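Long-range contacts in CaaX farnesyltransferase beta subunit Ram1 (PDB 4L9P), which probably transfers, with its alpha subunit and a zinc ion, a farnesyl group to the cysteine at the fourth position from the C-terminus of target proteins, binding the peptide substrate: residues P122-K127 against D489-F494; A182-T187 against K220-K225; Q196-A201 against W228-K233; L406-L411 against I482-E487. All blocks are in the same frame, centred on the assembly; numbering follows the deposited sequence.

Contact 1: residues P122-K127 against D489-F494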
loop_
_atom_site.group_PDB
_atom_site.type_symbol
_atom_site.label_atom_id
_atom_site.label_comp_id
_atom_site.label_asym_id
_atom_site.label_seq_id
_atom_site.Cartn_x
_atom_site.Cartn_y
_atom_site.Cartn_z
ATOM N N PRO B 122 -1.274 -9.687 -26.432
ATOM C CA PRO B 122 0.036 -9.333 -26.993
ATOM C C PRO B 122 1.208 -9.813 -26.157
ATOM O O PRO B 122 1.142 -9.945 -24.931
ATOM C CB PRO B 122 -0.006 -7.792 -27.092
ATOM C CG PRO B 122 -1.099 -7.382 -26.172
ATOM C CD PRO B 122 -2.051 -8.522 -25.984
ATOM N N ALA B 123 2.320 -10.047 -26.814
ATOM C CA ALA B 123 3.548 -10.366 -26.107
ATOM C C ALA B 123 3.981 -9.254 -25.167
ATOM O O ALA B 123 3.756 -8.054 -25.429
ATOM C CB ALA B 123 4.690 -10.536 -27.165
ATOM N N LEU B 124 4.703 -9.644 -24.150
ATOM C CA LEU B 124 5.464 -8.673 -23.355
ATOM C C LEU B 124 6.548 -8.092 -24.276
ATOM O O LEU B 124 7.373 -8.843 -24.856
ATOM C CB LEU B 124 6.072 -9.376 -22.147
ATOM C CG LEU B 124 6.877 -8.446 -21.214
ATOM C CD1 LEU B 124 6.010 -7.352 -20.558
ATOM C CD2 LEU B 124 7.668 -9.235 -20.163
ATOM N N GLN B 125 6.591 -6.773 -24.371
ATOM C CA GLN B 125 7.510 -6.054 -25.292
ATOM C C GLN B 125 8.870 -5.870 -24.605
ATOM O O GLN B 125 9.245 -4.772 -24.186
ATOM C CB GLN B 125 6.876 -4.732 -25.798
ATOM C CG GLN B 125 5.566 -4.996 -26.598
ATOM C CD GLN B 125 5.763 -5.816 -27.876
ATOM O OE1 GLN B 125 6.738 -5.589 -28.641
ATOM N NE2 GLN B 125 4.851 -6.789 -28.118
ATOM N N ARG B 126 9.585 -7.006 -24.433
ATOM C CA ARG B 126 10.776 -7.027 -23.587
ATOM C C ARG B 126 11.834 -6.023 -24.017
ATOM O O ARG B 126 12.347 -5.274 -23.182
ATOM C CB ARG B 126 11.423 -8.433 -23.555
ATOM C CG ARG B 126 10.425 -9.544 -23.209
ATOM C CD ARG B 126 10.995 -11.057 -23.141
ATOM N NE ARG B 126 11.862 -11.198 -22.001
ATOM C CZ ARG B 126 11.626 -11.945 -20.964
ATOM N NH1 ARG B 126 10.595 -12.780 -20.921
ATOM N NH2 ARG B 126 12.482 -11.860 -19.987
ATOM N N LYS B 127 12.143 -5.974 -25.306
ATOM C CA LYS B 127 13.188 -5.052 -25.719
ATOM C C LYS B 127 12.785 -3.577 -25.474
ATOM O O LYS B 127 13.585 -2.761 -25.015
ATOM C CB LYS B 127 13.531 -5.313 -27.213
ATOM C CG LYS B 127 14.349 -4.224 -27.831
ATOM C CD LYS B 127 14.686 -4.564 -29.304
ATOM C CE LYS B 127 15.432 -3.422 -29.982
ATOM N NZ LYS B 127 15.802 -3.942 -31.340
ATOM N N ASP B 489 7.129 -14.842 -22.383
ATOM C CA ASP B 489 6.895 -13.661 -21.487
ATOM C C ASP B 489 7.429 -13.951 -20.065
ATOM O O ASP B 489 7.169 -13.138 -19.161
ATOM C CB ASP B 489 5.377 -13.428 -21.373
ATOM C CG ASP B 489 4.711 -13.093 -22.689
ATOM O OD1 ASP B 489 5.362 -12.494 -23.612
ATOM O OD2 ASP B 489 3.502 -13.413 -22.804
ATOM N N ARG B 490 8.035 -15.121 -19.789
ATOM C CA ARG B 490 8.426 -15.458 -18.410
ATOM C C ARG B 490 9.502 -14.551 -17.844
ATOM O O ARG B 490 10.521 -14.272 -18.462
ATOM C CB ARG B 490 8.885 -16.945 -18.345
ATOM C CG ARG B 490 9.295 -17.319 -16.900
ATOM C CD ARG B 490 9.495 -18.822 -16.707
ATOM N NE ARG B 490 8.216 -19.529 -16.859
ATOM C CZ ARG B 490 7.283 -19.594 -15.898
ATOM N NH1 ARG B 490 7.561 -19.095 -14.679
ATOM N NH2 ARG B 490 6.093 -20.166 -16.124
ATOM N N LEU B 491 9.199 -14.052 -16.631
ATOM C CA LEU B 491 10.131 -13.214 -15.897
ATOM C C LEU B 491 10.782 -13.977 -14.773
ATOM O O LEU B 491 10.319 -15.062 -14.390
ATOM C CB LEU B 491 9.284 -12.048 -15.293
ATOM C CG LEU B 491 8.577 -11.170 -16.340
ATOM C CD1 LEU B 491 7.708 -10.086 -15.615
ATOM C CD2 LEU B 491 9.584 -10.496 -17.283
ATOM N N VAL B 492 11.861 -13.414 -14.228
ATOM C CA VAL B 492 12.525 -14.009 -13.079
ATOM C C VAL B 492 11.597 -13.966 -11.869
ATOM O O VAL B 492 10.894 -12.988 -11.683
ATOM C CB VAL B 492 13.831 -13.214 -12.866
ATOM C CG1 VAL B 492 14.461 -13.397 -11.541
ATOM C CG2 VAL B 492 14.790 -13.388 -14.079
ATOM N N PRO B 493 11.586 -15.000 -11.019
ATOM C CA PRO B 493 10.718 -14.961 -9.805
ATOM C C PRO B 493 11.271 -13.922 -8.793
ATOM O O PRO B 493 12.495 -13.740 -8.659
ATOM C CB PRO B 493 10.816 -16.392 -9.231
ATOM C CG PRO B 493 12.119 -16.942 -9.816
ATOM C CD PRO B 493 12.356 -16.246 -11.178
ATOM N N PHE B 494 10.351 -13.238 -8.094
ATOM C CA PHE B 494 10.704 -12.332 -7.007
ATOM C C PHE B 494 10.174 -12.860 -5.684
ATOM O O PHE B 494 9.116 -13.495 -5.609
ATOM C CB PHE B 494 10.121 -10.949 -7.249
ATOM C CG PHE B 494 11.049 -9.945 -7.879
ATOM C CD1 PHE B 494 12.095 -10.334 -8.740
ATOM C CD2 PHE B 494 10.836 -8.603 -7.592
ATOM C CE1 PHE B 494 12.937 -9.353 -9.313
ATOM C CE2 PHE B 494 11.642 -7.622 -8.136
ATOM C CZ PHE B 494 12.726 -7.983 -9.026
HETATM O O HOH W 1 1.614 -12.957 -24.639
HETATM O O HOH W 2 7.863 -11.612 -24.471
HETATM O O HOH W 3 13.222 -12.683 -17.678
#
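Arg-126 reaches over to the backbone carbonyl of Arg-490, donating from NH1 to O at 2.9 Å in a nearly straight bond. The oxygen lies in the guanidinium plane, whereas the nitrogen stands well above the plane of the carbonyl it meets. NH2 makes a weak second bond to the same oxygen and also reaches Leu-165 O, while NH1 has a further acceptor in Asn-488 O, so the planar group is fixed by backbone oxygens on several sides. A water joins NH2 to Arg-490 O. The bend of the chain at chi3 (69°) sets NE for this approach.

The second polar link runs from Leu-124 N to Asp-489 OD1, at 3.0 Å and 163°, the N-H coming from above the carboxylate plane. OD2 of the same carboxylate takes the backbone N-H of Thr-486, which leaves the two oxygens serving different parts of the backbone.

Packing surrounds these bonds. Leu-124 CB lies against the carboxylate, 3.5 Å from Asp-489 OD1, and its chi1 of -179° carries CG anti to the backbone N. Leu-124 CD2 then makes an apolar contact with Leu-491 CD2 at 3.7 Å, the two side chains crossing at about a right angle; both also touch Leu-438 of helix 431-444.

Gln-125 centres an inverse gamma turn and is the N-cap residue of helix 126-135. The start of that helix is thereby tied to the loop between strand 468-471 and helix 502-513, beside helices 403-413 and 431-444 of the alpha-alpha toroid.

Contact 2: residues A182-T187 against K220-K225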
loop_
_atom_site.group_PDB
_atom_site.type_symbol
_atom_site.label_atom_id
_atom_site.label_comp_id
_atom_site.label_asym_id
_atom_site.label_seq_id
_atom_site.Cartn_x
_atom_site.Cartn_y
_atom_site.Cartn_z
ATOM N N ALA B 182 26.949 8.651 -1.085
ATOM C CA ALA B 182 26.615 10.036 -0.919
ATOM C C ALA B 182 25.292 10.281 -0.147
ATOM O O ALA B 182 25.114 11.324 0.491
ATOM C CB ALA B 182 26.517 10.639 -2.335
ATOM N N ALA B 183 24.366 9.327 -0.204
ATOM C CA ALA B 183 23.042 9.511 0.394
ATOM C C ALA B 183 22.985 8.989 1.824
ATOM O O ALA B 183 21.970 9.197 2.511
ATOM C CB ALA B 183 22.003 8.811 -0.433
ATOM N N GLN B 184 24.033 8.267 2.250
ATOM C CA GLN B 184 24.061 7.745 3.623
ATOM C C GLN B 184 24.492 8.777 4.630
ATOM O O GLN B 184 25.521 9.447 4.446
ATOM C CB GLN B 184 25.018 6.545 3.711
ATOM C CG GLN B 184 24.978 5.881 5.079
ATOM C CD GLN B 184 25.705 4.577 5.111
ATOM O OE1 GLN B 184 25.259 3.647 5.775
ATOM N NE2 GLN B 184 26.835 4.472 4.405
ATOM N N ASN B 185 23.740 8.900 5.711
ATOM C CA ASN B 185 24.083 9.845 6.764
ATOM C C ASN B 185 24.983 9.225 7.802
ATOM O O ASN B 185 24.844 8.051 8.140
ATOM C CB ASN B 185 22.811 10.386 7.388
ATOM C CG ASN B 185 22.081 11.307 6.426
ATOM O OD1 ASN B 185 22.664 12.302 5.958
ATOM N ND2 ASN B 185 20.830 10.994 6.128
ATOM N N SER B 186 25.910 10.005 8.335
ATOM C CA SER B 186 26.881 9.401 9.254
ATOM C C SER B 186 26.241 8.934 10.577
ATOM O O SER B 186 26.739 8.011 11.248
ATOM C CB SER B 186 28.062 10.346 9.499
ATOM O OG SER B 186 27.605 11.466 10.192
ATOM N N THR B 187 25.108 9.531 10.922
ATOM C CA THR B 187 24.324 9.146 12.100
ATOM C C THR B 187 23.439 7.938 11.829
ATOM O O THR B 187 22.727 7.434 12.722
ATOM C CB THR B 187 23.439 10.354 12.577
ATOM O OG1 THR B 187 22.771 10.909 11.443
ATOM C CG2 THR B 187 24.322 11.475 13.131
ATOM N N LYS B 220 29.427 -3.690 1.971
ATOM C CA LYS B 220 30.268 -2.979 2.937
ATOM C C LYS B 220 29.943 -1.491 3.051
ATOM O O LYS B 220 30.315 -0.858 4.021
ATOM C CB LYS B 220 31.762 -3.163 2.590
ATOM C CG LYS B 220 32.288 -4.504 3.053
ATOM C CD LYS B 220 33.668 -4.803 2.460
ATOM C CE LYS B 220 34.662 -3.711 2.571
ATOM N NZ LYS B 220 35.962 -4.319 2.045
ATOM N N LEU B 221 29.242 -0.916 2.082
ATOM C CA LEU B 221 29.038 0.517 2.134
ATOM C C LEU B 221 28.148 0.892 3.315
ATOM O O LEU B 221 28.294 1.954 3.929
ATOM C CB LEU B 221 28.526 1.006 0.794
ATOM C CG LEU B 221 27.075 1.004 0.433
ATOM C CD1 LEU B 221 26.391 2.223 1.115
ATOM C CD2 LEU B 221 26.969 1.125 -1.062
ATOM N N ILE B 222 27.199 0.024 3.622
ATOM C CA ILE B 222 26.239 0.322 4.682
ATOM C C ILE B 222 26.878 0.345 6.072
ATOM O O ILE B 222 27.536 -0.608 6.455
ATOM C CB ILE B 222 25.092 -0.701 4.686
ATOM C CG1 ILE B 222 24.432 -0.802 3.293
ATOM C CG2 ILE B 222 24.119 -0.355 5.867
ATOM C CD1 ILE B 222 23.632 -2.127 3.005
ATOM N N ASP B 223 26.652 1.422 6.850
ATOM C CA ASP B 223 27.075 1.444 8.245
ATOM C C ASP B 223 25.962 0.767 9.042
ATOM O O ASP B 223 24.942 1.371 9.351
ATOM C CB ASP B 223 27.337 2.885 8.735
ATOM C CG ASP B 223 27.842 2.944 10.186
ATOM O OD1 ASP B 223 27.634 1.990 10.976
ATOM O OD2 ASP B 223 28.481 3.951 10.533
ATOM N N ARG B 224 26.150 -0.519 9.323
ATOM C CA ARG B 224 25.071 -1.304 9.966
ATOM C C ARG B 224 24.762 -0.889 11.365
ATOM O O ARG B 224 23.571 -0.844 11.736
ATOM C CB ARG B 224 25.413 -2.789 10.118
ATOM C CG ARG B 224 25.277 -3.710 9.029
ATOM C CD ARG B 224 26.206 -4.857 9.559
ATOM N NE ARG B 224 25.395 -5.873 10.093
ATOM C CZ ARG B 224 25.742 -7.008 10.648
ATOM N NH1 ARG B 224 27.008 -7.334 11.009
ATOM N NH2 ARG B 224 24.722 -7.804 10.898
ATOM N N LYS B 225 25.788 -0.615 12.180
ATOM C CA LYS B 225 25.521 -0.163 13.538
ATOM C C LYS B 225 24.762 1.168 13.544
ATOM O O LYS B 225 23.806 1.352 14.316
ATOM C CB LYS B 225 26.826 -0.036 14.357
ATOM C CG LYS B 225 26.489 0.384 15.736
ATOM C CD LYS B 225 27.643 0.229 16.654
ATOM C CE LYS B 225 27.149 -0.298 17.922
ATOM N NZ LYS B 225 28.296 -0.514 18.772
HETATM O O HOH W 4 23.544 3.489 7.938
#
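Gln-184 brackets Ile-222 with its terminal amide, bonding the backbone on both flanks of that residue. OE1 accepts from Asp-223 N at 2.8 Å, and at 177° the bond is almost perfectly straight, the donor tilted slightly from the plane of the amide carbonyl. NE2 in turn donates to Leu-221 O at 2.9 Å; here the oxygen lies in the amide plane of Gln-184, but the nitrogen stands above the carbonyl plane of Leu-221. The side-chain amide thus acts much like a peptide group, satisfying one donor and one acceptor where the chain leaves one helix for the next.

OE1 has a second donor, a water 2.8 Å away that also donates to Asp-223 O. Gln-184 gets this far because CG is anti to the backbone N (chi1 -174°) and the chain beyond is extended. Leu-221 CD1 lies 4.0 Å from NE2, and Asp-223 CB sits alongside OE1 at 3.7 Å.

The carboxylate of Asp-223 serves its own helix: OD1 accepts from Ala-226 N. This is the N-cap of helix 224-234, and the whole is a tight helix-to-helix turn, 216-221 into 224-234, pinned by a glutamine from the loop after helix 173-183 in the alpha-alpha toroid.

Contact 3: residues Q196-A201 against W228-K233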
loop_
_atom_site.group_PDB
_atom_site.type_symbol
_atom_site.label_atom_id
_atom_site.label_comp_id
_atom_site.label_asym_id
_atom_site.label_seq_id
_atom_site.Cartn_x
_atom_site.Cartn_y
_atom_site.Cartn_z
ATOM N N GLN B 196 19.861 15.127 2.823
ATOM C CA GLN B 196 18.489 14.796 3.163
ATOM C C GLN B 196 18.563 13.830 4.347
ATOM O O GLN B 196 19.423 12.929 4.388
ATOM C CB GLN B 196 17.754 14.159 1.965
ATOM C CG GLN B 196 17.686 15.090 0.738
ATOM C CD GLN B 196 16.800 14.479 -0.343
ATOM O OE1 GLN B 196 15.669 14.085 -0.078
ATOM N NE2 GLN B 196 17.331 14.378 -1.567
ATOM N N MET B 197 17.688 14.039 5.310
ATOM C CA MET B 197 17.695 13.144 6.455
ATOM C C MET B 197 17.310 11.706 6.091
ATOM O O MET B 197 16.673 11.419 5.057
ATOM C CB MET B 197 16.829 13.677 7.579
ATOM C CG MET B 197 15.426 13.626 7.237
ATOM S SD MET B 197 14.344 14.737 8.233
ATOM C CE MET B 197 15.406 15.735 9.036
ATOM N N SER B 198 17.725 10.754 6.927
ATOM C CA SER B 198 17.419 9.357 6.582
ATOM C C SER B 198 15.939 9.107 6.614
ATOM O O SER B 198 15.184 9.697 7.393
ATOM C CB SER B 198 18.138 8.436 7.581
ATOM O OG SER B 198 19.528 8.633 7.376
ATOM N N HIS B 199 15.491 8.215 5.711
ATOM C CA HIS B 199 14.054 7.905 5.614
ATOM C C HIS B 199 13.988 6.418 5.365
ATOM O O HIS B 199 14.805 5.849 4.582
ATOM C CB HIS B 199 13.489 8.703 4.407
ATOM C CG HIS B 199 11.982 8.659 4.264
ATOM N ND1 HIS B 199 11.270 7.513 3.914
ATOM C CD2 HIS B 199 11.055 9.647 4.429
ATOM C CE1 HIS B 199 9.982 7.819 3.821
ATOM N NE2 HIS B 199 9.826 9.112 4.117
ATOM N N VAL B 200 13.018 5.748 5.968
ATOM C CA VAL B 200 12.963 4.296 5.794
ATOM C C VAL B 200 12.690 3.867 4.342
ATOM O O VAL B 200 13.134 2.775 3.951
ATOM C CB VAL B 200 11.880 3.619 6.673
ATOM C CG1 VAL B 200 12.152 3.883 8.071
ATOM C CG2 VAL B 200 10.452 4.032 6.294
ATOM N N ALA B 201 11.970 4.681 3.558
ATOM C CA ALA B 201 11.698 4.259 2.169
ATOM C C ALA B 201 12.941 4.335 1.297
ATOM O O ALA B 201 13.197 3.464 0.466
ATOM C CB ALA B 201 10.543 5.089 1.579
ATOM N N TRP B 228 21.132 0.591 12.646
ATOM C CA TRP B 228 20.396 0.077 13.796
ATOM C C TRP B 228 20.051 1.179 14.816
ATOM O O TRP B 228 18.899 1.246 15.295
ATOM C CB TRP B 228 21.281 -0.984 14.443
ATOM C CG TRP B 228 20.772 -1.627 15.696
ATOM C CD1 TRP B 228 19.713 -2.487 15.847
ATOM C CD2 TRP B 228 21.401 -1.526 16.969
ATOM N NE1 TRP B 228 19.625 -2.927 17.164
ATOM C CE2 TRP B 228 20.658 -2.342 17.877
ATOM C CE3 TRP B 228 22.511 -0.809 17.423
ATOM C CZ2 TRP B 228 21.033 -2.503 19.255
ATOM C CZ3 TRP B 228 22.889 -0.948 18.780
ATOM C CH2 TRP B 228 22.154 -1.802 19.679
ATOM N N LYS B 229 21.012 2.051 15.122
ATOM C CA LYS B 229 20.706 3.130 16.050
ATOM C C LYS B 229 19.610 4.062 15.511
ATOM O O LYS B 229 18.709 4.455 16.252
ATOM C CB LYS B 229 21.977 3.947 16.364
ATOM C CG LYS B 229 22.970 3.137 17.221
ATOM C CD LYS B 229 24.178 3.959 17.561
ATOM C CE LYS B 229 24.975 3.300 18.631
ATOM N NZ LYS B 229 25.934 4.350 19.048
ATOM N N TRP B 230 19.698 4.396 14.218
ATOM C CA TRP B 230 18.744 5.313 13.623
ATOM C C TRP B 230 17.378 4.632 13.557
ATOM O O TRP B 230 16.358 5.242 13.946
ATOM C CB TRP B 230 19.226 5.774 12.233
ATOM C CG TRP B 230 18.115 6.409 11.456
ATOM C CD1 TRP B 230 17.506 7.635 11.702
ATOM C CD2 TRP B 230 17.435 5.847 10.308
ATOM N NE1 TRP B 230 16.476 7.809 10.814
ATOM C CE2 TRP B 230 16.430 6.766 9.929
ATOM C CE3 TRP B 230 17.632 4.676 9.553
ATOM C CZ2 TRP B 230 15.581 6.541 8.852
ATOM C CZ3 TRP B 230 16.823 4.419 8.501
ATOM C CH2 TRP B 230 15.808 5.379 8.130
ATOM N N LEU B 231 17.305 3.390 13.066
ATOM C CA LEU B 231 15.975 2.733 13.000
ATOM C C LEU B 231 15.358 2.639 14.394
ATOM O O LEU B 231 14.153 2.732 14.564
ATOM C CB LEU B 231 16.091 1.329 12.422
ATOM C CG LEU B 231 16.305 1.270 10.921
ATOM C CD1 LEU B 231 16.591 -0.197 10.540
ATOM C CD2 LEU B 231 15.102 1.824 10.167
ATOM N N GLY B 232 16.189 2.427 15.420
ATOM C CA GLY B 232 15.651 2.372 16.777
ATOM C C GLY B 232 14.960 3.674 17.213
ATOM O O GLY B 232 14.052 3.641 18.043
ATOM N N LYS B 233 15.406 4.807 16.653
ATOM C CA LYS B 233 14.752 6.082 16.926
ATOM C C LYS B 233 13.337 6.197 16.373
ATOM O O LYS B 233 12.546 7.050 16.806
ATOM C CB LYS B 233 15.602 7.264 16.440
ATOM C CG LYS B 233 16.959 7.297 17.104
ATOM C CD LYS B 233 17.791 8.416 16.503
ATOM C CE LYS B 233 19.157 8.459 17.222
ATOM N NZ LYS B 233 20.000 9.544 16.680
HETATM O O HOH W 5 15.240 10.357 10.007
#
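Ser-198 and Val-200, on the extended lead-in to helix 200-213, pass Trp-230 and Leu-231 of helix 224-234 with the CA atoms of Ser-198 and Trp-230 8.2 Å apart. The indole fills this gap, its CG anti to the backbone N (chi1 165°). Ser-198 CB sits over one face in a CH-pi contact, 3.6 Å from the centroid of the six-membered ring and 23° off its normal; the nearest ring atom is Trp-230 CE2 at 3.3 Å. Val-200 N meets the ring edge in plane. Val-200 CG1 approaches Trp-230 CH2 at 4.0 Å, the side chains crossing at about a right angle, and also touches Leu-231 CD2 at 4.2 Å.

The indole nitrogen is satisfied through a water, which accepts from Trp-230 NE1 at 2.9 Å and donates to Ser-198 O at 2.7 Å. Ser-198 OG is bonded instead to Gly-188 O and Asn-185 ND2.

His-199 turns away and caps helix 200-213, ND1 accepting from Ala-201 N in the ring plane. Its ring meets Tyr-88 of the alpha subunit edge-to-face and packs on the bound peptide. Beyond the contact, helix 251-263 covers Val-200 with Cys-256, and Leu-231 with Ala-257 and Val-260.

Contact 4: residues L406-L411 against I482-E487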
loop_
_atom_site.group_PDB
_atom_site.type_symbol
_atom_site.label_atom_id
_atom_site.label_comp_id
_atom_site.label_asym_id
_atom_site.label_seq_id
_atom_site.Cartn_x
_atom_site.Cartn_y
_atom_site.Cartn_z
ATOM N N LEU B 406 -5.545 -10.709 -14.460
ATOM C CA LEU B 406 -4.431 -9.812 -14.174
ATOM C C LEU B 406 -3.461 -9.742 -15.334
ATOM O O LEU B 406 -2.915 -8.696 -15.672
ATOM C CB LEU B 406 -3.741 -10.249 -12.873
ATOM C CG LEU B 406 -2.596 -9.347 -12.471
ATOM C CD1 LEU B 406 -3.094 -7.919 -12.229
ATOM C CD2 LEU B 406 -1.830 -9.915 -11.232
ATOM N N THR B 407 -3.225 -10.931 -15.926
ATOM C CA THR B 407 -2.299 -11.011 -17.031
ATOM C C THR B 407 -2.818 -10.233 -18.259
ATOM O O THR B 407 -2.056 -9.510 -18.925
ATOM C CB THR B 407 -2.091 -12.467 -17.425
ATOM O OG1 THR B 407 -1.514 -13.143 -16.306
ATOM C CG2 THR B 407 -1.072 -12.551 -18.562
ATOM N N ARG B 408 -4.116 -10.363 -18.537
ATOM C CA ARG B 408 -4.709 -9.550 -19.603
ATOM C C ARG B 408 -4.552 -8.070 -19.313
ATOM O O ARG B 408 -4.228 -7.291 -20.205
ATOM C CB ARG B 408 -6.190 -9.872 -19.811
ATOM C CG ARG B 408 -6.390 -11.309 -20.344
ATOM C CD ARG B 408 -7.909 -11.525 -20.653
ATOM N NE ARG B 408 -8.092 -12.895 -21.203
ATOM C CZ ARG B 408 -7.827 -13.241 -22.462
ATOM N NH1 ARG B 408 -7.476 -12.318 -23.359
ATOM N NH2 ARG B 408 -7.934 -14.539 -22.795
ATOM N N TYR B 409 -4.859 -7.626 -18.063
ATOM C CA TYR B 409 -4.740 -6.222 -17.826
ATOM C C TYR B 409 -3.323 -5.729 -18.027
ATOM O O TYR B 409 -3.099 -4.723 -18.669
ATOM C CB TYR B 409 -5.169 -5.947 -16.377
ATOM C CG TYR B 409 -5.263 -4.433 -16.080
ATOM C CD1 TYR B 409 -6.128 -3.594 -16.833
ATOM C CD2 TYR B 409 -4.322 -3.841 -15.199
ATOM C CE1 TYR B 409 -6.121 -2.235 -16.650
ATOM C CE2 TYR B 409 -4.337 -2.446 -14.963
ATOM C CZ TYR B 409 -5.180 -1.661 -15.746
ATOM O OH TYR B 409 -5.169 -0.294 -15.605
ATOM N N ILE B 410 -2.331 -6.451 -17.520
ATOM C CA ILE B 410 -0.956 -5.969 -17.681
ATOM C C ILE B 410 -0.509 -5.988 -19.136
ATOM O O ILE B 410 -0.027 -4.958 -19.653
ATOM C CB ILE B 410 -0.013 -6.863 -16.840
ATOM C CG1 ILE B 410 -0.297 -6.691 -15.314
ATOM C CG2 ILE B 410 1.479 -6.531 -17.159
ATOM C CD1 ILE B 410 0.361 -7.755 -14.467
ATOM N N LEU B 411 -0.693 -7.122 -19.817
ATOM C CA LEU B 411 -0.138 -7.221 -21.178
ATOM C C LEU B 411 -0.983 -6.503 -22.216
ATOM O O LEU B 411 -0.395 -5.920 -23.182
ATOM C CB LEU B 411 0.065 -8.694 -21.579
ATOM C CG LEU B 411 1.137 -9.396 -20.758
ATOM C CD1 LEU B 411 1.219 -10.929 -21.180
ATOM C CD2 LEU B 411 2.521 -8.720 -20.928
ATOM N N ILE B 482 -5.615 -20.222 -14.904
ATOM C CA ILE B 482 -4.743 -20.512 -16.030
ATOM C C ILE B 482 -3.719 -19.434 -16.297
ATOM O O ILE B 482 -3.873 -18.228 -15.891
ATOM C CB ILE B 482 -5.537 -20.743 -17.331
ATOM C CG1 ILE B 482 -6.485 -19.550 -17.593
ATOM C CG2 ILE B 482 -6.274 -22.086 -17.292
ATOM C CD1 ILE B 482 -7.204 -19.597 -19.009
ATOM N N GLY B 483 -2.641 -19.866 -16.924
ATOM C CA GLY B 483 -1.561 -18.983 -17.284
ATOM C C GLY B 483 -1.700 -18.606 -18.736
ATOM O O GLY B 483 -1.471 -19.437 -19.632
ATOM N N VAL B 484 -2.087 -17.354 -18.997
ATOM C CA VAL B 484 -2.392 -16.882 -20.369
ATOM C C VAL B 484 -1.290 -16.025 -20.958
ATOM O O VAL B 484 -1.377 -15.564 -22.101
ATOM C CB VAL B 484 -3.771 -16.164 -20.466
ATOM C CG1 VAL B 484 -4.856 -17.087 -19.956
ATOM C CG2 VAL B 484 -3.790 -14.853 -19.604
ATOM N N PHE B 485 -0.217 -15.827 -20.190
ATOM C CA PHE B 485 1.056 -15.354 -20.782
ATOM C C PHE B 485 1.646 -16.530 -21.621
ATOM O O PHE B 485 1.255 -17.679 -21.443
ATOM C CB PHE B 485 2.022 -14.983 -19.629
ATOM C CG PHE B 485 2.155 -16.065 -18.607
ATOM C CD1 PHE B 485 3.108 -17.083 -18.763
ATOM C CD2 PHE B 485 1.314 -16.096 -17.493
ATOM C CE1 PHE B 485 3.174 -18.165 -17.854
ATOM C CE2 PHE B 485 1.367 -17.173 -16.575
ATOM C CZ PHE B 485 2.316 -18.200 -16.762
ATOM N N THR B 486 2.614 -16.195 -22.437
ATOM C CA THR B 486 3.391 -17.291 -23.093
ATOM C C THR B 486 4.671 -17.522 -22.284
ATOM O O THR B 486 5.109 -16.666 -21.464
ATOM C CB THR B 486 3.827 -16.904 -24.513
ATOM O OG1 THR B 486 4.886 -15.928 -24.441
ATOM C CG2 THR B 486 2.648 -16.446 -25.371
ATOM N N GLU B 487 5.347 -18.659 -22.501
ATOM C CA GLU B 487 6.636 -18.834 -21.822
ATOM C C GLU B 487 7.682 -17.847 -22.286
ATOM O O GLU B 487 8.570 -17.513 -21.527
ATOM C CB GLU B 487 7.119 -20.287 -21.983
ATOM C CG GLU B 487 6.234 -21.215 -21.104
ATOM C CD GLU B 487 6.466 -20.923 -19.637
ATOM O OE1 GLU B 487 7.614 -20.532 -19.285
ATOM O OE2 GLU B 487 5.498 -21.067 -18.845
#
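Thr-407 O accepts the backbone N-H of Leu-411 at 2.9 Å from N, a helical bond between two residues, one turn apart, whose side chains both touch Phe-485. Thr-407 OG1 is bonded to Arg-403 O in its own helix. Its methyl is what crosses the contact: CG2, anti to the backbone N, lies 3.7 Å from Val-484 CG2 and 3.8 Å from Phe-485 N. That buried backbone nitrogen has no hydrogen-bonding partner in the model, the methyl being its neighbour on this side.

Val-484 CG2 is also 3.7 Å from Thr-407 CB. Further along the helix, Leu-411 CD1 comes to 4.4 Å from Phe-485 CB. Helix 403-413 belongs to the alpha-alpha toroid, where Thr-407 and Leu-411 also pack on Leu-441 of helix 431-444, the helix that carries the zinc ligand His-433; these two residues therefore have the loop 482-487 as one neighbour and helix 431-444 as another.

Phe-485 CG sits between the backbone N and the carbonyl carbon (chi1 51°), and the ring folds back over its own loop, with Gly-483 C 4.0 Å above one face toward the rim. Thr-407 OG1 lies at the ring edge. Arg-408 touches Val-484 CG2 lightly through CG and sends its guanidinium onward, NE forming a salt bridge with Glu-404 and NH1 a hydrogen bond to Tyr-119 O, while Val-484 O is held by Asn-117 ND2.

Overall arrangement
From the N terminus, residues 122-127 open contact 1, which closes only at 489-494, so the other three contacts are nested inside its loop. Contacts 2 and 3 come next and cross: their segments alternate along helices 173-183, 200-213, 216-221 and 224-234. They touch where Asn-185 meets residues 196-198. Contact 4 follows in series, closing the loop from helix 403-413 to 482-487, just before contact 1 closes. Contacts 1 and 4 abut, Leu-411 meeting Pro-122, Leu-124 and Asp-489, and bring residues 122-127 and the loop 482-494 together against helix 403-413. Contact 3 lies on the opposite side of the chain's centre from contact 1, with centres about 35 Å apart.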